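HhaI Restriction Endonuclease (Haemophilus parahaemolyticus, PDB 6UKF) is a restriction endonuclease that recognises the sequence GCGC in double-stranded DNA and hydrolyses the phosphodiester backbone. Local coordinates at residues H51-Q56 with I231-L236; S111-W116 with V150-R155. All coordinates share one frame; numbering follows the deposited sequence. Where two conformers were deposited one is given.

Overall arrangement
Both contacts belong to one antiparallel sheet, in which strand 228-236 lies between strands 51-62 and 148-156. Contact 1 joins the first two of these strands edge by edge; contact 2 lays helix 110-123 against the third. Their centres are about 8 Å apart, and they touch where Phe232 packs on Trp116 and Phe113, and through probable hydrogen bonds from Arg155 NH2 to Gln53 OE1 and from Ile231 N to Thr153 O. Along the chain, contact 2 is nested inside the segment closed by contact 1: strand 51-56, helix 111-116, strand 150-155, strand 231-236. The two faces have different jobs: Gln53, Gln56 and Arg155 reach DNA from one, whereas Phe232 and Cys152 face the helix on the other.

Contact 1 of 2, residues H51-Q56 with I231-L236; sequences HSQCGQ and IFSISL. With EDO (1,2-ethanediol), chain E; nucleotides of chain B; nucleotides of chain C.
Gln53 and Ile231 meet on the DNA side of the sheet, where the amide OE1 lies 3.3 Å from Ile231 CD1 and the two side chains cross obliquely. In Gln53, CG is set beside the backbone N (chi1 -64°) and CD continues the chain in extended form; the turn of the amide then presents NE2 to O6 of guanine DG5 of chain C, a nearly straight 3.1 Å bond (172° at the hydrogen). A glutamine suits the place because its OE1 simultaneously accepts from Arg155, which leaves NE2 oriented as the donor to the base. Nearby, Gln56 rests its CB 4.0 Å from Ile231 CB, and its NE2 grips OP2 of DC7 of chain B at 2.8 Å, while Lys157 holds OE1. Cys54, turned toward the partner strand, packs CB 3.6 Å from Ile234 CG2.

Behind these side chains stands the antiparallel ladder. Ser52 and Ile234 form a hydrogen-bonded antiparallel pair, joined by two backbone bonds, with Ile234 N to Ser52 O at 2.8 Å. A beta bulge follows: Phe232 O accepts from Cys54 N, but Phe232 N donates to Gly55 O at 3.0 Å, shifting the register by one. Gly55 fits because at its positive phi (112°) a CB would press on the preceding carbonyl O.

Strand 148-156 flanks Ile231 and Ser233 through backbone bonds, and the Phe232 ring stacks on Trp116 of helix 110-123.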
loop_
_atom_site.group_PDB
_atom_site.type_symbol
_atom_site.label_atom_id
_atom_site.label_comp_id
_atom_site.label_asym_id
_atom_site.label_seq_id
_atom_site.Cartn_x
_atom_site.Cartn_y
_atom_site.Cartn_z
ATOM N N HIS A 51 -11.262 2.505 -5.555
ATOM C CA HIS A 51 -10.934 1.090 -5.406
ATOM C C HIS A 51 -9.472 1.004 -4.997
ATOM O O HIS A 51 -8.577 1.226 -5.819
ATOM C CB HIS A 51 -11.187 0.332 -6.703
ATOM C CG HIS A 51 -12.594 0.455 -7.195
ATOM N ND1 HIS A 51 -13.625 -0.312 -6.695
ATOM C CD2 HIS A 51 -13.146 1.269 -8.124
ATOM C CE1 HIS A 51 -14.749 0.017 -7.305
ATOM N NE2 HIS A 51 -14.486 0.974 -8.176
ATOM N N SER A 52 -9.233 0.688 -3.727
ATOM C CA SER A 52 -7.907 0.721 -3.140
ATOM C C SER A 52 -7.738 -0.465 -2.203
ATOM O O SER A 52 -8.691 -1.183 -1.892
ATOM C CB SER A 52 -7.696 2.005 -2.325
ATOM O OG SER A 52 -7.845 3.161 -3.125
ATOM N N GLN A 53 -6.511 -0.649 -1.740
ATOM C CA GLN A 53 -6.217 -1.523 -0.617
ATOM C C GLN A 53 -5.936 -0.639 0.594
ATOM O O GLN A 53 -5.850 0.585 0.479
ATOM C CB GLN A 53 -5.085 -2.486 -0.969
ATOM C CG GLN A 53 -5.511 -3.414 -2.110
ATOM C CD GLN A 53 -4.416 -4.336 -2.592
ATOM O OE1 GLN A 53 -4.420 -5.528 -2.288
ATOM N NE2 GLN A 53 -3.479 -3.793 -3.365
ATOM N N CYS A 54 -5.972 -1.242 1.775
ATOM C CA CYS A 54 -6.065 -0.438 2.986
ATOM C C CYS A 54 -5.415 -1.097 4.204
ATOM O O CYS A 54 -6.011 -1.172 5.279
ATOM C CB CYS A 54 -7.524 -0.062 3.240
ATOM S SG CYS A 54 -7.744 1.515 4.061
ATOM N N GLY A 55 -4.202 -1.610 4.049
ATOM C CA GLY A 55 -3.465 -2.167 5.165
ATOM C C GLY A 55 -3.304 -3.679 5.051
ATOM O O GLY A 55 -4.029 -4.362 4.324
ATOM N N GLN A 56 -2.329 -4.201 5.799
ATOM C CA GLN A 56 -2.001 -5.618 5.728
ATOM C C GLN A 56 -1.207 -6.037 6.959
ATOM O O GLN A 56 -0.713 -5.204 7.720
ATOM C CB GLN A 56 -1.166 -5.920 4.482
ATOM C CG GLN A 56 0.195 -5.226 4.481
ATOM C CD GLN A 56 1.160 -5.880 3.531
ATOM O OE1 GLN A 56 1.047 -5.727 2.317
ATOM N NE2 GLN A 56 2.105 -6.640 4.075
ATOM N N ILE A 231 -4.766 -8.830 3.883
ATOM C CA ILE A 231 -4.732 -7.524 3.232
ATOM C C ILE A 231 -6.159 -7.088 2.941
ATOM O O ILE A 231 -7.007 -7.895 2.550
ATOM C CB ILE A 231 -3.819 -7.547 1.986
ATOM C CG1 ILE A 231 -3.769 -6.171 1.322
ATOM C CG2 ILE A 231 -4.264 -8.624 0.999
ATOM C CD1 ILE A 231 -2.569 -5.993 0.430
ATOM N N PHE A 232 -6.421 -5.804 3.154
ATOM C CA PHE A 232 -7.765 -5.254 3.091
ATOM C C PHE A 232 -7.978 -4.503 1.788
ATOM O O PHE A 232 -7.101 -3.770 1.328
ATOM C CB PHE A 232 -7.998 -4.331 4.285
ATOM C CG PHE A 232 -7.864 -5.034 5.598
ATOM C CD1 PHE A 232 -6.653 -5.071 6.263
ATOM C CD2 PHE A 232 -8.939 -5.719 6.139
ATOM C CE1 PHE A 232 -6.522 -5.747 7.459
ATOM C CE2 PHE A 232 -8.813 -6.396 7.338
ATOM C CZ PHE A 232 -7.602 -6.409 7.998
ATOM N N SER A 233 -9.149 -4.705 1.196
ATOM C CA SER A 233 -9.570 -3.986 0.007
ATOM C C SER A 233 -10.796 -3.154 0.346
ATOM O O SER A 233 -11.650 -3.575 1.133
ATOM C CB SER A 233 -9.902 -4.950 -1.131
ATOM O OG SER A 233 -8.727 -5.584 -1.601
ATOM N N ILE A 234 -10.873 -1.966 -0.242
ATOM C CA ILE A 234 -11.968 -1.050 0.024
ATOM C C ILE A 234 -12.537 -0.555 -1.295
ATOM O O ILE A 234 -11.821 -0.397 -2.289
ATOM C CB ILE A 234 -11.545 0.125 0.940
ATOM C CG1 ILE A 234 -10.518 1.029 0.255
ATOM C CG2 ILE A 234 -11.001 -0.421 2.254
ATOM C CD1 ILE A 234 -10.126 2.240 1.093
ATOM N N SER A 235 -13.849 -0.328 -1.301
ATOM C CA SER A 235 -14.549 0.198 -2.464
ATOM C C SER A 235 -15.493 1.295 -1.996
ATOM O O SER A 235 -16.330 1.060 -1.118
ATOM C CB SER A 235 -15.335 -0.908 -3.170
ATOM O OG SER A 235 -15.905 -0.433 -4.375
ATOM N N LEU A 236 -15.353 2.481 -2.578
ATOM C CA LEU A 236 -16.174 3.615 -2.181
ATOM C C LEU A 236 -17.648 3.304 -2.411
ATOM O O LEU A 236 -18.034 2.799 -3.467
ATOM C CB LEU A 236 -15.753 4.846 -2.985
ATOM C CG LEU A 236 -16.327 6.200 -2.565
ATOM C CD1 LEU A 236 -15.950 6.552 -1.138
ATOM C CD2 LEU A 236 -15.838 7.281 -3.516
HETATM C C1 EDO E . -9.057 2.354 -10.014
HETATM O O1 EDO E . -9.761 1.111 -9.930
HETATM C C2 EDO E . -8.918 2.968 -8.625
HETATM O O2 EDO E . -10.193 3.437 -8.168
ATOM P P DA B 10 -4.438 3.784 -3.335
ATOM O OP1 DA B 10 -5.168 5.018 -3.692
ATOM O OP2 DA B 10 -4.388 3.332 -1.928
ATOM O "O5'" DA B 10 -5.011 2.533 -4.153
ATOM C "C5'" DA B 10 -5.506 2.701 -5.469
ATOM C "C4'" DA B 10 -4.511 2.177 -6.475
ATOM O "O4'" DA B 10 -4.236 0.772 -6.217
ATOM C "C3'" DA B 10 -4.968 2.245 -7.928
ATOM O "O3'" DA B 10 -3.851 2.582 -8.733
ATOM C "C2'" DA B 10 -5.519 0.848 -8.190
ATOM C "C1'" DA B 10 -4.605 -0.018 -7.340
ATOM N N9 DA B 10 -5.208 -1.242 -6.834
ATOM C C8 DA B 10 -6.422 -1.374 -6.220
ATOM N N7 DA B 10 -6.693 -2.600 -5.842
ATOM C C5 DA B 10 -5.571 -3.318 -6.219
ATOM C C6 DA B 10 -5.234 -4.678 -6.099
ATOM N N6 DA B 10 -6.038 -5.583 -5.539
ATOM N N1 DA B 10 -4.036 -5.072 -6.583
ATOM C C2 DA B 10 -3.235 -4.158 -7.143
ATOM N N3 DA B 10 -3.443 -2.854 -7.311
ATOM C C4 DA B 10 -4.644 -2.495 -6.823
ATOM P P DC B 7 3.467 -5.548 7.461
ATOM O OP1 DC B 7 3.163 -5.121 8.847
ATOM O OP2 DC B 7 2.723 -6.657 6.834
ATOM O "O5'" DC B 7 3.339 -4.265 6.519
ATOM C "C5'" DC B 7 3.931 -3.052 6.951
ATOM C "C4'" DC B 7 3.763 -1.960 5.918
ATOM O "O4'" DC B 7 4.614 -2.238 4.777
ATOM C "C3'" DC B 7 2.340 -1.798 5.366
ATOM O "O3'" DC B 7 1.992 -0.415 5.383
ATOM C "C2'" DC B 7 2.426 -2.369 3.959
ATOM C "C1'" DC B 7 3.878 -2.067 3.591
ATOM N N1 DC B 7 4.429 -2.956 2.547
ATOM C C2 DC B 7 5.064 -2.401 1.431
ATOM O O2 DC B 7 5.176 -1.168 1.346
ATOM N N3 DC B 7 5.541 -3.234 0.473
ATOM C C4 DC B 7 5.400 -4.556 0.605
ATOM N N4 DC B 7 5.882 -5.339 -0.364
ATOM C C5 DC B 7 4.759 -5.134 1.737
ATOM C C6 DC B 7 4.296 -4.305 2.671
ATOM P P DG C 5 2.637 -12.326 -9.209
ATOM O OP1 DG C 5 3.571 -13.025 -10.118
ATOM O OP2 DG C 5 2.329 -12.923 -7.892
ATOM O "O5'" DG C 5 3.202 -10.858 -9.015
ATOM C "C5'" DG C 5 3.457 -10.043 -10.145
ATOM C "C4'" DG C 5 3.984 -8.713 -9.683
ATOM O "O4'" DG C 5 2.907 -7.965 -9.048
ATOM C "C3'" DG C 5 5.088 -8.828 -8.627
ATOM O "O3'" DG C 5 6.041 -7.807 -8.787
ATOM C "C2'" DG C 5 4.299 -8.672 -7.328
ATOM C "C1'" DG C 5 3.327 -7.576 -7.758
ATOM N N9 DG C 5 2.191 -7.388 -6.890
ATOM C C8 DG C 5 1.384 -8.341 -6.321
ATOM N N7 DG C 5 0.449 -7.834 -5.562
ATOM C C5 DG C 5 0.659 -6.458 -5.637
ATOM C C6 DG C 5 -0.033 -5.382 -5.024
ATOM O O6 DG C 5 -1.006 -5.427 -4.260
ATOM N N1 DG C 5 0.520 -4.151 -5.368
ATOM C C2 DG C 5 1.601 -3.979 -6.194
ATOM N N2 DG C 5 1.991 -2.715 -6.408
ATOM N N3 DG C 5 2.253 -4.972 -6.772
ATOM C C4 DG C 5 1.730 -6.177 -6.447
#

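Contact 2 of 2, residues S111-W116 with V150-R155; sequences SVFVNW and VSCTYR. With CA (calcium ion), chain R; EDO (1,2-ethanediol), chain F; nucleotides of chain C.
Val150 meets the helix first, its CG1 lying 3.7 Å from Phe113 CB and its CG2 3.8 Å from Val114 CG2, so that each branch of the beta-branched side chain has its own partner. This is a helix laid crosswise on the face of an antiparallel sheet: the axes of 111-116 and 150-155 run at 90° and approach to 7.9 Å.

Ser151 points away from the helix, as alternation along a strand requires. Its small hydroxyl suits this side, for OG lies 2.8 Å from a calcium ion and also hydrogen-bonds a 1,2-ethanediol, probably from the crystallisation liquor.

Cys152 turns back to the helix and makes the closest approach to it. Its CB sits over the centre of the Phe113 ring, 3.4 Å from the centroid and 10° off the normal, a CH-pi contact; SG is oblique to the same ring, making a sulfur-aromatic contact. A small, polarisable side chain allows the ring to come this close to the strand, and Phe113 offers its broad face to it.

Thr153 faces the same calcium site, but in this conformer its OG1 is 4.8 Å from the ion, too far to be a ligand.

Arg155 runs extended to the DNA: its guanidinium lies over thymine DT4 of chain C, while NH1 donates to N7 of guanine DG5 of chain C at 3.1 Å and NH2 to its O6 at 2.8 Å.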
loop_
_atom_site.group_PDB
_atom_site.type_symbol
_atom_site.label_atom_id
_atom_site.label_comp_id
_atom_site.label_asym_id
_atom_site.label_seq_id
_atom_site.Cartn_x
_atom_site.Cartn_y
_atom_site.Cartn_z
ATOM N N SER A 111 -17.436 -5.424 10.094
ATOM C CA SER A 111 -17.045 -4.541 11.188
ATOM C C SER A 111 -15.699 -4.928 11.788
ATOM O O SER A 111 -14.976 -4.058 12.285
ATOM C CB SER A 111 -18.122 -4.554 12.270
ATOM O OG SER A 111 -18.354 -5.872 12.731
ATOM N N VAL A 112 -15.347 -6.217 11.777
ATOM C CA VAL A 112 -14.023 -6.616 12.251
ATOM C C VAL A 112 -12.945 -5.929 11.428
ATOM O O VAL A 112 -11.953 -5.418 11.965
ATOM C CB VAL A 112 -13.869 -8.148 12.197
ATOM C CG1 VAL A 112 -12.434 -8.549 12.533
ATOM C CG2 VAL A 112 -14.851 -8.821 13.134
ATOM N N PHE A 113 -13.122 -5.919 10.107
ATOM C CA PHE A 113 -12.128 -5.336 9.219
ATOM C C PHE A 113 -12.120 -3.821 9.331
ATOM O O PHE A 113 -11.053 -3.201 9.347
ATOM C CB PHE A 113 -12.426 -5.766 7.785
ATOM C CG PHE A 113 -12.600 -7.251 7.623
ATOM C CD1 PHE A 113 -11.800 -8.146 8.317
ATOM C CD2 PHE A 113 -13.574 -7.751 6.783
ATOM C CE1 PHE A 113 -11.965 -9.509 8.162
ATOM C CE2 PHE A 113 -13.743 -9.111 6.625
ATOM C CZ PHE A 113 -12.939 -9.989 7.315
ATOM N N VAL A 114 -13.302 -3.209 9.411
ATOM C CA VAL A 114 -13.371 -1.769 9.629
ATOM C C VAL A 114 -12.667 -1.401 10.925
ATOM O O VAL A 114 -11.934 -0.407 10.993
ATOM C CB VAL A 114 -14.835 -1.293 9.623
ATOM C CG1 VAL A 114 -14.923 0.154 10.100
ATOM C CG2 VAL A 114 -15.430 -1.446 8.237
ATOM N N ASN A 115 -12.883 -2.190 11.979
ATOM C CA ASN A 115 -12.257 -1.882 13.259
ATOM C C ASN A 115 -10.747 -2.071 13.200
ATOM O O ASN A 115 -10.003 -1.299 13.813
ATOM C CB ASN A 115 -12.889 -2.710 14.375
ATOM C CG ASN A 115 -14.248 -2.184 14.781
ATOM O OD1 ASN A 115 -14.515 -0.988 14.671
ATOM N ND2 ASN A 115 -15.113 -3.071 15.257
ATOM N N TRP A 116 -10.266 -3.075 12.465
ATOM C CA TRP A 116 -8.824 -3.183 12.264
ATOM C C TRP A 116 -8.290 -1.927 11.588
ATOM O O TRP A 116 -7.282 -1.353 12.014
ATOM C CB TRP A 116 -8.467 -4.420 11.432
ATOM C CG TRP A 116 -6.982 -4.599 11.334
ATOM C CD1 TRP A 116 -6.195 -5.364 12.144
ATOM C CD2 TRP A 116 -6.098 -3.964 10.400
ATOM N NE1 TRP A 116 -4.878 -5.252 11.767
ATOM C CE2 TRP A 116 -4.792 -4.399 10.699
ATOM C CE3 TRP A 116 -6.284 -3.074 9.336
ATOM C CZ2 TRP A 116 -3.680 -3.977 9.970
ATOM C CZ3 TRP A 116 -5.178 -2.658 8.615
ATOM C CH2 TRP A 116 -3.895 -3.109 8.935
ATOM N N VAL A 150 -15.667 -2.875 2.740
ATOM C CA VAL A 150 -14.382 -3.487 3.055
ATOM C C VAL A 150 -14.480 -4.996 2.904
ATOM O O VAL A 150 -15.480 -5.607 3.293
ATOM C CB VAL A 150 -13.914 -3.127 4.482
ATOM C CG1 VAL A 150 -12.510 -3.675 4.737
ATOM C CG2 VAL A 150 -13.960 -1.625 4.695
ATOM N N SER A 151 -13.435 -5.594 2.337
ATOM C CA SER A 151 -13.256 -7.036 2.328
ATOM C C SER A 151 -11.816 -7.350 2.713
ATOM O O SER A 151 -10.948 -6.471 2.752
ATOM C CB SER A 151 -13.601 -7.653 0.966
ATOM O OG SER A 151 -12.678 -7.252 -0.026
ATOM N N CYS A 152 -11.568 -8.623 2.995
ATOM C CA CYS A 152 -10.292 -9.054 3.545
ATOM C C CYS A 152 -9.921 -10.394 2.933
ATOM O O CYS A 152 -10.751 -11.303 2.885
ATOM C CB CYS A 152 -10.406 -9.172 5.068
ATOM S SG CYS A 152 -8.943 -9.780 5.896
ATOM N N THR A 153 -8.682 -10.510 2.460
ATOM C CA THR A 153 -8.208 -11.756 1.882
ATOM C C THR A 153 -6.812 -12.065 2.401
ATOM O O THR A 153 -6.089 -11.191 2.882
ATOM C CB THR A 153 -8.215 -11.714 0.346
ATOM O OG1 THR A 153 -8.147 -13.052 -0.165
ATOM C CG2 THR A 153 -7.034 -10.905 -0.189
ATOM N N TYR A 154 -6.458 -13.344 2.319
ATOM C CA TYR A 154 -5.127 -13.834 2.651
ATOM C C TYR A 154 -4.499 -14.308 1.347
ATOM O O TYR A 154 -5.004 -15.245 0.721
ATOM C CB TYR A 154 -5.229 -14.983 3.651
ATOM C CG TYR A 154 -3.908 -15.528 4.155
ATOM C CD1 TYR A 154 -2.953 -14.698 4.730
ATOM C CD2 TYR A 154 -3.638 -16.887 4.093
ATOM C CE1 TYR A 154 -1.756 -15.213 5.208
ATOM C CE2 TYR A 154 -2.452 -17.407 4.568
ATOM C CZ TYR A 154 -1.515 -16.570 5.123
ATOM O OH TYR A 154 -0.339 -17.108 5.597
ATOM N N ARG A 155 -3.426 -13.644 0.921
ATOM C CA ARG A 155 -2.825 -13.965 -0.364
ATOM C C ARG A 155 -1.319 -13.771 -0.311
ATOM O O ARG A 155 -0.807 -12.931 0.432
ATOM C CB ARG A 155 -3.406 -13.114 -1.505
ATOM C CG ARG A 155 -3.061 -11.621 -1.476
ATOM C CD ARG A 155 -3.733 -10.928 -2.653
ATOM N NE ARG A 155 -3.581 -9.475 -2.668
ATOM C CZ ARG A 155 -2.628 -8.816 -3.327
ATOM N NH1 ARG A 155 -1.709 -9.469 -4.025
ATOM N NH2 ARG A 155 -2.594 -7.491 -3.281
HETATM CA CA CA R . -10.618 -9.012 -0.835
HETATM C C1 EDO F . -13.884 -4.219 -1.698
HETATM O O1 EDO F . -13.534 -5.593 -1.889
HETATM C C2 EDO F . -14.965 -4.108 -0.629
HETATM O O2 EDO F . -16.122 -4.855 -1.017
ATOM P P DT C 4 -3.022 -15.066 -10.309
ATOM O OP1 DT C 4 -2.316 -15.841 -11.355
ATOM O OP2 DT C 4 -3.400 -15.713 -9.034
ATOM O "O5'" DT C 4 -2.149 -13.779 -9.987
ATOM C "C5'" DT C 4 -1.737 -12.956 -11.053
ATOM C "C4'" DT C 4 -1.020 -11.737 -10.536
ATOM O "O4'" DT C 4 -1.965 -10.827 -9.973
ATOM C "C3'" DT C 4 0.002 -12.008 -9.433
ATOM O "O3'" DT C 4 1.297 -12.088 -10.052
ATOM C "C2'" DT C 4 -0.165 -10.845 -8.441
ATOM C "C1'" DT C 4 -1.308 -10.014 -9.028
ATOM N N1 DT C 4 -2.357 -9.563 -8.077
ATOM C C2 DT C 4 -2.525 -8.219 -7.855
ATOM O O2 DT C 4 -1.823 -7.363 -8.362
ATOM N N3 DT C 4 -3.539 -7.904 -6.992
ATOM C C4 DT C 4 -4.399 -8.782 -6.360
ATOM O O4 DT C 4 -5.283 -8.401 -5.602
ATOM C C5 DT C 4 -4.184 -10.177 -6.655
ATOM C C7 DT C 4 -5.056 -11.216 -6.031
ATOM C C6 DT C 4 -3.195 -10.498 -7.501
ATOM P P DG C 5 2.637 -12.326 -9.209
ATOM O OP1 DG C 5 3.571 -13.025 -10.118
ATOM O OP2 DG C 5 2.329 -12.923 -7.892
ATOM O "O5'" DG C 5 3.202 -10.858 -9.015
ATOM C "C5'" DG C 5 3.457 -10.043 -10.145
ATOM C "C4'" DG C 5 3.984 -8.713 -9.683
ATOM O "O4'" DG C 5 2.907 -7.965 -9.048
ATOM C "C3'" DG C 5 5.088 -8.828 -8.627
ATOM O "O3'" DG C 5 6.041 -7.807 -8.787
ATOM C "C2'" DG C 5 4.299 -8.672 -7.328
ATOM C "C1'" DG C 5 3.327 -7.576 -7.758
ATOM N N9 DG C 5 2.191 -7.388 -6.890
ATOM C C8 DG C 5 1.384 -8.341 -6.321
ATOM N N7 DG C 5 0.449 -7.834 -5.562
ATOM C C5 DG C 5 0.659 -6.458 -5.637
ATOM C C6 DG C 5 -0.033 -5.382 -5.024
ATOM O O6 DG C 5 -1.006 -5.427 -4.260
ATOM N N1 DG C 5 0.520 -4.151 -5.368
ATOM C C2 DG C 5 1.601 -3.979 -6.194
ATOM N N2 DG C 5 1.991 -2.715 -6.408
ATOM N N3 DG C 5 2.253 -4.972 -6.772
ATOM C C4 DG C 5 1.730 -6.177 -6.447
#